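Local coordinates for putative cytoplasmic protein (Salmonella typhimurium LT2, PDB 2Q02) that is of unknown function but binds zinc in a xylose isomerase-like TIM barrel and is possibly an isomerase, at residues F25-R39 with L59-N71. Numbering follows the deposited sequence. Where two conformers were deposited one is given.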
ATOM      1  N   PHE A  25      -8.883  -3.148 -14.862  1.00 45.90           N
ATOM      2  CA  PHE A  25      -7.658  -3.422 -15.624  1.00 45.98           C
ATOM      3  C   PHE A  25      -7.655  -2.685 -16.957  1.00 45.56           C
ATOM      4  O   PHE A  25      -6.619  -2.164 -17.374  1.00 45.78           O
ATOM      5  CB  PHE A  25      -7.497  -4.938 -15.894  1.00 46.27           C
ATOM      6  CG  PHE A  25      -7.004  -5.759 -14.701  1.00 46.70           C
ATOM      7  CD1 PHE A  25      -7.024  -5.268 -13.396  1.00 44.35           C
ATOM      8  CD2 PHE A  25      -6.541  -7.054 -14.900  1.00 47.05           C
ATOM      9  CE1 PHE A  25      -6.577  -6.037 -12.339  1.00 43.32           C
ATOM     10  CE2 PHE A  25      -6.089  -7.818 -13.832  1.00 46.01           C
ATOM     11  CZ  PHE A  25      -6.114  -7.307 -12.560  1.00 43.22           C
ATOM     12  N   ARG A  26      -8.812  -2.655 -17.618  1.00 45.82           N
ATOM     13  CA  ARG A  26      -8.956  -2.009 -18.930  1.00 46.63           C
ATOM     14  C   ARG A  26      -8.706  -0.494 -18.805  1.00 45.76           C
ATOM     15  O   ARG A  26      -8.073   0.109 -19.669  1.00 45.67           O
ATOM     16  CB  ARG A  26     -10.339  -2.317 -19.551  1.00 45.97           C
ATOM     17  CG  ARG A  26     -10.543  -1.738 -20.957  1.00 48.27           C
ATOM     18  CD  ARG A  26     -11.838  -2.216 -21.617  1.00 50.39           C
ATOM     19  NE  ARG A  26     -12.993  -2.044 -20.733  1.00 57.61           N
ATOM     20  CZ  ARG A  26     -13.935  -2.961 -20.478  1.00 58.77           C
ATOM     21  NH1 ARG A  26     -13.931  -4.160 -21.069  1.00 56.99           N
ATOM     22  NH2 ARG A  26     -14.919  -2.660 -19.629  1.00 58.57           N
ATOM     23  N   LEU A  27      -9.178   0.100 -17.712  1.00 45.69           N
ATOM     24  CA  LEU A  27      -8.962   1.526 -17.428  1.00 46.14           C
ATOM     25  C   LEU A  27      -7.475   1.836 -17.242  1.00 45.91           C
ATOM     26  O   LEU A  27      -6.950   2.782 -17.851  1.00 45.27           O
ATOM     27  CB  LEU A  27      -9.769   1.932 -16.184  1.00 45.56           C
ATOM     28  CG  LEU A  27      -9.753   3.373 -15.691  1.00 43.13           C
ATOM     29  CD1 LEU A  27     -11.026   3.623 -14.918  1.00 41.55           C
ATOM     30  CD2 LEU A  27      -8.528   3.650 -14.840  1.00 41.78           C
ATOM     31  N   VAL A  28      -6.804   1.029 -16.416  1.00 45.94           N
ATOM     32  CA  VAL A  28      -5.375   1.208 -16.141  1.00 45.56           C
ATOM     33  C   VAL A  28      -4.539   1.097 -17.434  1.00 45.80           C
ATOM     34  O   VAL A  28      -3.588   1.858 -17.624  1.00 45.87           O
ATOM     35  CB  VAL A  28      -4.877   0.203 -15.076  1.00 46.15           C
ATOM     36  CG1 VAL A  28      -3.358   0.274 -14.908  1.00 44.35           C
ATOM     37  CG2 VAL A  28      -5.567   0.448 -13.747  1.00 44.67           C
ATOM     38  N   LYS A  29      -4.909   0.176 -18.327  1.00 46.08           N
ATOM     39  CA  LYS A  29      -4.239   0.073 -19.639  1.00 45.50           C
ATOM     40  C   LYS A  29      -4.548   1.297 -20.519  1.00 45.96           C
ATOM     41  O   LYS A  29      -3.633   1.826 -21.153  1.00 46.72           O
ATOM     42  CB  LYS A  29      -4.541  -1.254 -20.361  1.00 46.00           C
ATOM     43  CG  LYS A  29      -4.108  -1.290 -21.869  1.00 46.72           C
ATOM     44  CD  LYS A  29      -3.136  -2.431 -22.188  1.00 51.68           C
ATOM     45  CE  LYS A  29      -2.750  -2.499 -23.692  1.00 50.90           C
ATOM     46  NZ  LYS A  29      -3.908  -2.825 -24.590  1.00 44.61           N
ATOM     47  N   ARG A  30      -5.802   1.764 -20.543  1.00 45.77           N
ATOM     48  CA  ARG A  30      -6.168   2.990 -21.272  0.50 44.77           C
ATOM     49  C   ARG A  30      -5.292   4.179 -20.835  1.00 45.66           C
ATOM     50  O   ARG A  30      -4.916   5.022 -21.653  1.00 46.22           O
ATOM     51  CB  ARG A  30      -7.669   3.333 -21.094  0.50 45.41           C
ATOM     52  CG  ARG A  30      -8.648   2.616 -22.061  0.50 42.66           C
ATOM     53  CD  ARG A  30     -10.112   3.121 -21.921  0.50 41.38           C
ATOM     54  NE  ARG A  30     -10.849   2.389 -20.885  0.50 36.90           N
ATOM     55  CZ  ARG A  30     -11.328   2.894 -19.746  0.50 32.81           C
ATOM     56  NH1 ARG A  30     -11.207   4.175 -19.439  0.50 28.84           N
ATOM     57  NH2 ARG A  30     -11.947   2.095 -18.892  0.50 28.09           N
ATOM     58  N   LEU A  31      -4.970   4.254 -19.543  1.00 45.47           N
ATOM     59  CA  LEU A  31      -4.106   5.321 -19.001  1.00 45.42           C
ATOM     60  C   LEU A  31      -2.607   5.057 -19.191  1.00 45.70           C
ATOM     61  O   LEU A  31      -1.772   5.863 -18.781  1.00 45.71           O
ATOM     62  CB  LEU A  31      -4.381   5.496 -17.511  1.00 44.84           C
ATOM     63  CG  LEU A  31      -5.781   6.003 -17.189  1.00 44.41           C
ATOM     64  CD1 LEU A  31      -6.021   5.998 -15.688  1.00 44.65           C
ATOM     65  CD2 LEU A  31      -5.977   7.403 -17.767  1.00 48.61           C
ATOM     66  N   GLU A  32      -2.284   3.916 -19.784  1.00 46.17           N
ATOM     67  CA  GLU A  32      -0.911   3.511 -20.093  1.00 46.19           C
ATOM     68  C   GLU A  32      -0.022   3.312 -18.869  1.00 46.43           C
ATOM     69  O   GLU A  32       1.159   3.655 -18.909  1.00 45.87           O
ATOM     70  CB  GLU A  32      -0.249   4.477 -21.078  1.00 47.07           C
ATOM     71  CG  GLU A  32      -0.610   4.208 -22.526  1.00 47.98           C
ATOM     72  CD  GLU A  32      -0.049   5.252 -23.458  1.00 47.39           C
ATOM     73  OE1 GLU A  32      -0.453   6.428 -23.333  1.00 51.10           O
ATOM     74  OE2 GLU A  32       0.789   4.896 -24.313  1.00 50.04           O
ATOM     75  N   PHE A  33      -0.592   2.783 -17.784  1.00 46.29           N
ATOM     76  CA  PHE A  33       0.197   2.266 -16.660  1.00 46.09           C
ATOM     77  C   PHE A  33       0.219   0.754 -16.760  1.00 45.36           C
ATOM     78  O   PHE A  33      -0.600   0.166 -17.443  1.00 44.79           O
ATOM     79  CB  PHE A  33      -0.368   2.727 -15.312  1.00 46.32           C
ATOM     80  CG  PHE A  33      -0.416   4.211 -15.186  1.00 47.42           C
ATOM     81  CD1 PHE A  33       0.766   4.939 -15.064  1.00 48.54           C
ATOM     82  CD2 PHE A  33      -1.625   4.896 -15.278  1.00 47.30           C
ATOM     83  CE1 PHE A  33       0.736   6.322 -14.991  1.00 49.53           C
ATOM     84  CE2 PHE A  33      -1.662   6.280 -15.207  1.00 47.44           C
ATOM     85  CZ  PHE A  33      -0.481   6.992 -15.064  1.00 47.46           C
ATOM     86  N   ASN A  34       1.168   0.132 -16.081  1.00 45.33           N
ATOM     87  CA  ASN A  34       1.370  -1.312 -16.188  1.00 45.69           C
ATOM     88  C   ASN A  34       1.461  -2.006 -14.819  1.00 44.50           C
ATOM     89  O   ASN A  34       1.949  -3.121 -14.717  1.00 43.08           O
ATOM     90  CB  ASN A  34       2.634  -1.599 -17.008  1.00 45.35           C
ATOM     91  CG  ASN A  34       3.913  -1.022 -16.365  1.00 46.74           C
ATOM     92  OD1 ASN A  34       3.954  -0.677 -15.177  1.00 46.08           O
ATOM     93  ND2 ASN A  34       4.958  -0.917 -17.168  1.00 42.12           N
ATOM     94  N   LYS A  35       0.956  -1.342 -13.785  1.00 45.14           N
ATOM     95  CA  LYS A  35       0.997  -1.854 -12.419  1.00 45.66           C
ATOM     96  C   LYS A  35      -0.306  -1.610 -11.687  1.00 45.07           C
ATOM     97  O   LYS A  35      -0.882  -0.531 -11.793  1.00 44.02           O
ATOM     98  CB  LYS A  35       2.147  -1.203 -11.637  1.00 45.43           C
ATOM     99  CG  LYS A  35       3.533  -1.629 -12.155  1.00 47.47           C
ATOM    100  CD  LYS A  35       4.701  -0.860 -11.525  1.00 47.71           C
ATOM    101  CE  LYS A  35       6.019  -1.468 -11.939  1.00 40.60           C
ATOM    102  NZ  LYS A  35       6.061  -1.387 -13.389  1.00 43.34           N
ATOM    103  N   VAL A  36      -0.762  -2.626 -10.958  1.00 45.30           N
ATOM    104  CA  VAL A  36      -1.913  -2.501 -10.048  1.00 46.03           C
ATOM    105  C   VAL A  36      -1.683  -3.229  -8.746  1.00 45.87           C
ATOM    106  O   VAL A  36      -0.741  -3.991  -8.612  1.00 46.37           O
ATOM    107  CB  VAL A  36      -3.231  -3.097 -10.635  1.00 45.85           C
ATOM    108  CG1 VAL A  36      -3.670  -2.325 -11.853  1.00 47.24           C
ATOM    109  CG2 VAL A  36      -3.057  -4.593 -10.971  1.00 47.36           C
ATOM    110  N   GLU A  37      -2.579  -2.993  -7.802  1.00 46.45           N
ATOM    111  CA  GLU A  37      -2.678  -3.753  -6.572  1.00 46.58           C
ATOM    112  C   GLU A  37      -4.105  -4.257  -6.457  1.00 45.55           C
ATOM    113  O   GLU A  37      -5.057  -3.501  -6.697  1.00 45.80           O
ATOM    114  CB  GLU A  37      -2.397  -2.862  -5.356  1.00 46.97           C
ATOM    115  CG  GLU A  37      -0.982  -2.309  -5.254  1.00 46.01           C
ATOM    116  CD  GLU A  37      -0.779  -1.510  -3.976  1.00 48.84           C
ATOM    117  OE1 GLU A  37      -1.054  -0.276  -4.017  1.00 45.12           O
ATOM    118  OE2 GLU A  37      -0.387  -2.123  -2.938  1.00 44.97           O
ATOM    119  N   LEU A  38      -4.261  -5.513  -6.061  1.00 45.70           N
ATOM    120  CA  LEU A  38      -5.578  -6.049  -5.710  1.00 45.72           C
ATOM    121  C   LEU A  38      -5.770  -6.014  -4.189  1.00 45.87           C
ATOM    122  O   LEU A  38      -4.855  -5.658  -3.448  1.00 45.58           O
ATOM    123  CB  LEU A  38      -5.769  -7.459  -6.286  1.00 46.08           C
ATOM    124  CG  LEU A  38      -5.882  -7.578  -7.818  1.00 45.37           C
ATOM    125  CD1 LEU A  38      -6.065  -9.019  -8.233  1.00 44.84           C
ATOM    126  CD2 LEU A  38      -7.008  -6.728  -8.386  1.00 45.89           C
ATOM    127  N   ARG A  39      -6.973  -6.358  -3.728  1.00 46.49           N
ATOM    128  CA  ARG A  39      -7.331  -6.205  -2.319  1.00 46.40           C
ATOM    129  C   ARG A  39      -8.446  -7.167  -1.834  1.00 46.61           C
ATOM    130  O   ARG A  39      -9.398  -7.488  -2.571  1.00 46.75           O
ATOM    131  CB  ARG A  39      -7.818  -4.771  -2.054  1.00 47.02           C
ATOM    132  CG  ARG A  39      -7.029  -3.617  -2.700  1.00 44.48           C
ATOM    133  CD  ARG A  39      -7.674  -2.297  -2.287  1.00 44.36           C
ATOM    134  NE  ARG A  39      -7.751  -2.235  -0.832  1.00 43.64           N
ATOM    135  CZ  ARG A  39      -6.818  -1.710  -0.040  1.00 44.16           C
ATOM    136  NH1 ARG A  39      -5.739  -1.113  -0.530  1.00 47.60           N
ATOM    137  NH2 ARG A  39      -6.981  -1.749   1.262  1.00 43.69           N
ATOM    138  N   LEU A  59      -6.480 -11.914 -17.528  1.00 45.45           N
ATOM    139  CA  LEU A  59      -6.865 -10.504 -17.602  1.00 45.24           C
ATOM    140  C   LEU A  59      -5.644  -9.600 -17.448  1.00 45.13           C
ATOM    141  O   LEU A  59      -5.399  -8.711 -18.271  1.00 45.37           O
ATOM    142  CB  LEU A  59      -7.924 -10.174 -16.537  1.00 45.09           C
ATOM    143  CG  LEU A  59      -9.336 -10.732 -16.791  1.00 44.98           C
ATOM    144  CD1 LEU A  59     -10.264 -10.372 -15.649  1.00 44.75           C
ATOM    145  CD2 LEU A  59      -9.916 -10.238 -18.102  1.00 46.73           C
ATOM    146  N   ALA A  60      -4.857  -9.848 -16.412  1.00 45.10           N
ATOM    147  CA  ALA A  60      -3.650  -9.063 -16.179  1.00 45.83           C
ATOM    148  C   ALA A  60      -2.737  -9.094 -17.385  1.00 46.54           C
ATOM    149  O   ALA A  60      -2.199  -8.071 -17.786  1.00 47.25           O
ATOM    150  CB  ALA A  60      -2.920  -9.574 -14.972  1.00 46.94           C
ATOM    151  N   GLU A  61      -2.585 -10.275 -17.969  1.00 46.73           N
ATOM    152  CA  GLU A  61      -1.725 -10.475 -19.128  1.00 47.43           C
ATOM    153  C   GLU A  61      -2.315  -9.845 -20.408  1.00 46.55           C
ATOM    154  O   GLU A  61      -1.578  -9.337 -21.258  1.00 46.24           O
ATOM    155  CB  GLU A  61      -1.480 -11.967 -19.304  1.00 47.14           C
ATOM    156  CG  GLU A  61      -0.564 -12.326 -20.469  1.00 52.27           C
ATOM    157  CD  GLU A  61      -0.316 -13.834 -20.586  1.00 53.21           C
ATOM    158  OE1 GLU A  61      -0.393 -14.543 -19.539  1.00 60.77           O
ATOM    159  OE2 GLU A  61      -0.032 -14.303 -21.719  1.00 60.16           O
ATOM    160  N   LYS A  62      -3.640  -9.879 -20.528  1.00 45.97           N
ATOM    161  CA  LYS A  62      -4.366  -9.258 -21.648  1.00 46.25           C
ATOM    162  C   LYS A  62      -4.187  -7.735 -21.703  1.00 45.99           C
ATOM    163  O   LYS A  62      -4.119  -7.148 -22.791  1.00 45.78           O
ATOM    164  CB  LYS A  62      -5.859  -9.608 -21.510  1.00 45.79           C
ATOM    165  CG  LYS A  62      -6.795  -9.057 -22.551  1.00 45.51           C
ATOM    166  CD  LYS A  62      -8.209  -9.542 -22.261  1.00 46.38           C
ATOM    167  CE  LYS A  62      -9.105  -9.449 -23.479  1.00 50.40           C
ATOM    168  NZ  LYS A  62      -9.467  -8.048 -23.740  1.00 47.09           N
ATOM    169  N   TYR A  63      -4.118  -7.110 -20.526  1.00 45.79           N
ATOM    170  CA  TYR A  63      -3.969  -5.661 -20.420  1.00 45.37           C
ATOM    171  C   TYR A  63      -2.539  -5.245 -20.049  1.00 45.41           C
ATOM    172  O   TYR A  63      -2.280  -4.083 -19.747  1.00 45.87           O
ATOM    173  CB  TYR A  63      -4.999  -5.108 -19.431  1.00 44.39           C
ATOM    174  CG  TYR A  63      -6.408  -5.323 -19.926  1.00 43.04           C
ATOM    175  CD1 TYR A  63      -6.929  -4.532 -20.938  1.00 44.75           C
ATOM    176  CD2 TYR A  63      -7.205  -6.332 -19.412  1.00 41.21           C
ATOM    177  CE1 TYR A  63      -8.222  -4.721 -21.411  1.00 46.01           C
ATOM    178  CE2 TYR A  63      -8.493  -6.539 -19.882  1.00 43.23           C
ATOM    179  CZ  TYR A  63      -9.000  -5.729 -20.882  1.00 45.06           C
ATOM    180  OH  TYR A  63     -10.275  -5.919 -21.359  1.00 41.76           O
ATOM    181  N   GLY A  64      -1.612  -6.194 -20.103  1.00 45.15           N
ATOM    182  CA  GLY A  64      -0.193  -5.921 -19.894  1.00 45.44           C
ATOM    183  C   GLY A  64       0.156  -5.370 -18.517  1.00 46.27           C
ATOM    184  O   GLY A  64       1.003  -4.483 -18.395  1.00 46.78           O
ATOM    185  N   LEU A  65      -0.490  -5.908 -17.478  1.00 46.14           N
ATOM    186  CA  LEU A  65      -0.357  -5.405 -16.107  1.00 45.43           C
ATOM    187  C   LEU A  65       0.367  -6.386 -15.222  1.00 45.71           C
ATOM    188  O   LEU A  65       0.165  -7.600 -15.327  1.00 46.19           O
ATOM    189  CB  LEU A  65      -1.724  -5.138 -15.479  1.00 44.58           C
ATOM    190  CG  LEU A  65      -2.657  -4.253 -16.300  1.00 46.23           C
ATOM    191  CD1 LEU A  65      -3.972  -4.071 -15.560  1.00 47.91           C
ATOM    192  CD2 LEU A  65      -2.014  -2.908 -16.621  1.00 47.14           C
ATOM    193  N   GLU A  66       1.218  -5.847 -14.355  1.00 46.60           N
ATOM    194  CA  GLU A  66       1.777  -6.584 -13.225  1.00 46.93           C
ATOM    195  C   GLU A  66       0.923  -6.309 -11.996  1.00 46.26           C
ATOM    196  O   GLU A  66       0.695  -5.164 -11.644  1.00 45.55           O
ATOM    197  CB  GLU A  66       3.222  -6.144 -12.943  1.00 46.02           C
ATOM    198  CG  GLU A  66       3.695  -6.432 -11.508  1.00 52.04           C
ATOM    199  CD  GLU A  66       5.220  -6.332 -11.304  1.00 52.26           C
ATOM    200  OE1 GLU A  66       5.842  -5.320 -11.731  1.00 57.40           O
ATOM    201  OE2 GLU A  66       5.788  -7.275 -10.685  1.00 57.95           O
ATOM    202  N   ILE A  67       0.466  -7.359 -11.327  1.00 46.20           N
ATOM    203  CA  ILE A  67      -0.181  -7.200 -10.034  1.00 46.04           C
ATOM    204  C   ILE A  67       0.931  -7.143  -8.992  1.00 46.05           C
ATOM    205  O   ILE A  67       1.565  -8.148  -8.713  1.00 46.40           O
ATOM    206  CB  ILE A  67      -1.143  -8.361  -9.741  1.00 46.11           C
ATOM    207  CG1 ILE A  67      -2.261  -8.386 -10.790  1.00 46.06           C
ATOM    208  CG2 ILE A  67      -1.704  -8.242  -8.298  1.00 46.56           C
ATOM    209  CD1 ILE A  67      -3.106  -9.626 -10.770  1.00 45.41           C
ATOM    210  N   VAL A  68       1.181  -5.968  -8.433  1.00 46.18           N
ATOM    211  CA  VAL A  68       2.355  -5.757  -7.596  1.00 45.71           C
ATOM    212  C   VAL A  68       2.118  -6.259  -6.186  1.00 45.94           C
ATOM    213  O   VAL A  68       2.979  -6.932  -5.623  1.00 45.96           O
ATOM    214  CB  VAL A  68       2.782  -4.265  -7.531  1.00 47.26           C
ATOM    215  CG1 VAL A  68       3.980  -4.098  -6.610  1.00 47.42           C
ATOM    216  CG2 VAL A  68       3.077  -3.692  -8.953  1.00 46.65           C
ATOM    217  N   THR A  69       0.978  -5.923  -5.590  1.00 45.69           N
ATOM    218  CA  THR A  69       0.670  -6.485  -4.268  1.00 45.87           C
ATOM    219  C   THR A  69      -0.767  -6.891  -4.121  1.00 46.28           C
ATOM    220  O   THR A  69      -1.621  -6.543  -4.940  1.00 45.68           O
ATOM    221  CB  THR A  69       0.961  -5.504  -3.074  1.00 46.56           C
ATOM    222  OG1 THR A  69      -0.159  -4.634  -2.872  1.00 47.46           O
ATOM    223  CG2 THR A  69       2.206  -4.670  -3.313  1.00 49.36           C
ATOM    224  N   ILE A  70      -0.999  -7.626  -3.036  1.00 46.42           N
ATOM    225  CA  ILE A  70      -2.318  -7.771  -2.455  1.00 46.62           C
ATOM    226  C   ILE A  70      -2.347  -7.098  -1.086  1.00 45.61           C
ATOM    227  O   ILE A  70      -1.417  -7.214  -0.305  1.00 47.01           O
ATOM    228  CB  ILE A  70      -2.701  -9.254  -2.382  1.00 46.96           C
ATOM    229  CG1 ILE A  70      -2.923  -9.763  -3.820  1.00 49.43           C
ATOM    230  CG2 ILE A  70      -3.948  -9.450  -1.521  1.00 45.87           C
ATOM    231  CD1 ILE A  70      -3.161 -11.229  -3.922  1.00 50.51           C
ATOM    232  N   ASN A  71      -3.406  -6.343  -0.840  1.00 46.49           N
ATOM    233  CA  ASN A  71      -3.691  -5.732   0.464  1.00 46.51           C
ATOM    234  C   ASN A  71      -4.903  -6.433   1.064  1.00 47.00           C
ATOM    235  O   ASN A  71      -5.954  -6.425   0.420  1.00 46.61           O
ATOM    236  CB  ASN A  71      -4.092  -4.256   0.314  1.00 45.94           C
ATOM    237  CG  ASN A  71      -2.956  -3.374  -0.138  1.00 49.64           C
ATOM    238  OD1 ASN A  71      -2.375  -2.659   0.683  1.00 49.53           O
ATOM    239  ND2 ASN A  71      -2.633  -3.405  -1.456  1.00 47.71           N
TER
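One face of the Y63 ring carries R26, whose CA lies 4.0 Å from the ring centroid in a CH-pi contact. K62 CG lies over the opposite face, and Y63 OH hydrogen-bonds E22. This packs helices 21-30 and 53-62 of a TIM barrel together, outside parallel strands 35-39 and 66-71 of one beta-alpha-beta unit. The F25 ring turns an edge to the end of helix 53-62, with CE2 3.5 Å from A60 N. L65 packs between helix 21-30 and strand 35-39, touching V28, V36 and F25. Its CD1 makes an off-centre CH-pi contact with F25, 30° off the ring normal. G64, at positive phi, ends helix 53-62 in a Schellman motif. The strands pair through E66 N to N34 O and V36 N to E66 O. V68 N bonds V36 O at 2.8 Å. V68 is an extra residue, a beta bulge; pairing resumes with L38 N to T69 O and N71 N to L38 O. Inside the barrel, R39 lays one guanidinium face over N71 CB and salt-bridges D41 and zinc ligand E245. E37, CG anti to its carbonyl carbon (chi1 -65°), extends into the second shell: T69 OG1, N71 ND2 (3.0 Å) and zinc ligand H197 NE2 together hold OE2.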